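Local coordinates for protein exocyst complex component EXO70 (Saccharomyces cerevisiae, PDB 2B1E) that takes part in secretion as a subunit of the exocyst, the complex that tethers secretory vesicles to sites of exocytosis, and contributes to its assembly, at residues I142-R147 / P210-Q215. Residues are numbered along the deposited sequence; the frame is centred on the assembly and turned at random.
Sequences ILVGER and PHVLSQ
Val144 meets Gln215 beside the one aromatic ring of the two segments, His211. CG of Gln215 lies 3.9 Å above one face of this imidazole, offset toward the rim, while the next atom inward, Gln215 CB, faces helix 136-155. The Gln215 amide is carried past the valine on an extended chain (chi2 180°), and its OE1 accepts a hydrogen bond from Gln140 NE2, one turn before Val144 in helix 136-155; its polar end is thus tied to the same helix that its CB touches. His211 also touches Gln140 and, on a loop, Glu264.

Both methyls of Val144 abut Gln215 CB from one side, CG1 at 3.7 Å and CG2 at 3.9 Å, the two side chains crossing at about a right angle. With CG1 anti to the backbone N (chi1 168°), that methyl also comes within 3.8 Å of Gln215 O, whereas CG2 leans toward the preceding turn, 4.1 Å from Val212 O and 4.3 Å from Val212 CG1. Leu143 flanks the valine on the more buried side: its CD2 reaches Val212 CG1 at 4.2 Å, again nearly at right angles. Tyr202 touches both Leu143 and Val212, Val212 further packs on Val198 of helix 180-201, and Leu143 on Leu94 of helix 66-94.

No hydrogen bond links the segments directly, so their contact is van der Waals packing of aliphatic groups against one another and against backbone carbonyls, a modest contact made by four side chains, with the segment axes 9.7 Å apart at closest approach. Segments 142-147 and 210-215, on helices 136-155 and 209-233, run in roughly the same direction, crossing at -32°. Such side-by-side helix packing is characteristic of the elongated, all-helical rod of Exo70, built from successive helical bundles.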
loop_
_atom_site.group_PDB
_atom_site.type_symbol
_atom_site.label_atom_id
_atom_site.label_comp_id
_atom_site.label_asym_id
_atom_site.label_seq_id
_atom_site.Cartn_x
_atom_site.Cartn_y
_atom_site.Cartn_z
ATOM N N ILE A 142 -32.029 -25.554 -6.255
ATOM C CA ILE A 142 -32.784 -24.625 -7.096
ATOM C C ILE A 142 -32.595 -23.204 -6.565
ATOM O O ILE A 142 -32.329 -22.273 -7.335
ATOM C CB ILE A 142 -34.299 -24.986 -7.120
ATOM C CG1 ILE A 142 -34.514 -26.225 -7.984
ATOM C CG2 ILE A 142 -35.125 -23.821 -7.697
ATOM C CD1 ILE A 142 -35.860 -26.892 -7.799
ATOM N N LEU A 143 -32.724 -23.036 -5.248
ATOM C CA LEU A 143 -32.530 -21.724 -4.641
ATOM C C LEU A 143 -31.136 -21.213 -4.998
ATOM O O LEU A 143 -30.981 -20.131 -5.566
ATOM C CB LEU A 143 -32.657 -21.799 -3.118
ATOM C CG LEU A 143 -32.313 -20.521 -2.331
ATOM C CD1 LEU A 143 -33.226 -19.376 -2.759
ATOM C CD2 LEU A 143 -32.467 -20.772 -0.821
ATOM N N VAL A 144 -30.124 -22.004 -4.661
ATOM C CA VAL A 144 -28.733 -21.644 -4.930
ATOM C C VAL A 144 -28.497 -21.332 -6.401
ATOM O O VAL A 144 -27.892 -20.315 -6.738
ATOM C CB VAL A 144 -27.779 -22.787 -4.514
ATOM C CG1 VAL A 144 -26.379 -22.531 -5.053
ATOM C CG2 VAL A 144 -27.762 -22.906 -3.009
ATOM N N GLY A 145 -28.980 -22.217 -7.265
ATOM C CA GLY A 145 -28.803 -22.039 -8.694
ATOM C C GLY A 145 -29.397 -20.751 -9.225
ATOM O O GLY A 145 -28.751 -20.039 -9.987
ATOM N N GLU A 146 -30.623 -20.443 -8.821
ATOM C CA GLU A 146 -31.284 -19.234 -9.292
ATOM C C GLU A 146 -30.622 -17.954 -8.784
ATOM O O GLU A 146 -30.463 -16.997 -9.538
ATOM C CB GLU A 146 -32.763 -19.242 -8.898
ATOM C CG GLU A 146 -33.602 -20.299 -9.608
ATOM C CD GLU A 146 -33.437 -20.270 -11.122
ATOM O OE1 GLU A 146 -33.678 -19.211 -11.741
ATOM O OE2 GLU A 146 -33.066 -21.315 -11.697
ATOM N N ARG A 147 -30.241 -17.937 -7.512
ATOM C CA ARG A 147 -29.603 -16.765 -6.935
ATOM C C ARG A 147 -28.230 -16.479 -7.534
ATOM O O ARG A 147 -27.944 -15.346 -7.916
ATOM C CB ARG A 147 -29.481 -16.913 -5.416
ATOM C CG ARG A 147 -30.805 -16.805 -4.664
ATOM C CD ARG A 147 -31.435 -15.435 -4.873
ATOM N NE ARG A 147 -30.506 -14.364 -4.524
ATOM C CZ ARG A 147 -30.712 -13.076 -4.785
ATOM N NH1 ARG A 147 -31.822 -12.687 -5.402
ATOM N NH2 ARG A 147 -29.805 -12.177 -4.435
ATOM N N PRO A 210 -25.211 -21.683 6.727
ATOM C CA PRO A 210 -23.897 -21.330 6.182
ATOM C C PRO A 210 -23.563 -22.067 4.889
ATOM O O PRO A 210 -22.898 -21.520 4.017
ATOM C CB PRO A 210 -22.936 -21.656 7.333
ATOM C CG PRO A 210 -23.662 -22.677 8.130
ATOM C CD PRO A 210 -25.090 -22.204 8.100
ATOM N N HIS A 211 -24.043 -23.299 4.758
ATOM C CA HIS A 211 -23.787 -24.082 3.555
ATOM C C HIS A 211 -24.459 -23.431 2.340
ATOM O O HIS A 211 -23.837 -23.262 1.292
ATOM C CB HIS A 211 -24.297 -25.513 3.751
ATOM C CG HIS A 211 -24.106 -26.396 2.555
ATOM N ND1 HIS A 211 -22.874 -26.607 1.973
ATOM C CD2 HIS A 211 -24.989 -27.137 1.846
ATOM C CE1 HIS A 211 -23.006 -27.439 0.955
ATOM N NE2 HIS A 211 -24.280 -27.777 0.857
ATOM N N VAL A 212 -25.724 -23.056 2.499
ATOM C CA VAL A 212 -26.486 -22.417 1.433
ATOM C C VAL A 212 -25.782 -21.142 0.990
ATOM O O VAL A 212 -25.514 -20.953 -0.195
ATOM C CB VAL A 212 -27.928 -22.068 1.902
ATOM C CG1 VAL A 212 -28.650 -21.260 0.845
ATOM C CG2 VAL A 212 -28.708 -23.346 2.185
ATOM N N LEU A 213 -25.475 -20.275 1.949
ATOM C CA LEU A 213 -24.798 -19.019 1.650
ATOM C C LEU A 213 -23.459 -19.273 0.955
ATOM O O LEU A 213 -23.088 -18.552 0.033
ATOM C CB LEU A 213 -24.583 -18.210 2.934
ATOM C CG LEU A 213 -23.938 -16.832 2.755
ATOM C CD1 LEU A 213 -24.842 -15.940 1.896
ATOM C CD2 LEU A 213 -23.702 -16.193 4.117
ATOM N N SER A 214 -22.735 -20.299 1.393
ATOM C CA SER A 214 -21.448 -20.628 0.786
ATOM C C SER A 214 -21.613 -20.975 -0.696
ATOM O O SER A 214 -20.920 -20.432 -1.555
ATOM C CB SER A 214 -20.795 -21.806 1.517
ATOM O OG SER A 214 -19.624 -22.244 0.840
ATOM N N GLN A 215 -22.546 -21.872 -0.989
ATOM C CA GLN A 215 -22.800 -22.290 -2.361
ATOM C C GLN A 215 -23.178 -21.147 -3.298
ATOM O O GLN A 215 -22.909 -21.204 -4.498
ATOM C CB GLN A 215 -23.896 -23.352 -2.375
ATOM C CG GLN A 215 -23.420 -24.698 -1.861
ATOM C CD GLN A 215 -24.515 -25.729 -1.877
ATOM O OE1 GLN A 215 -25.337 -25.796 -0.961
ATOM N NE2 GLN A 215 -24.550 -26.531 -2.933
#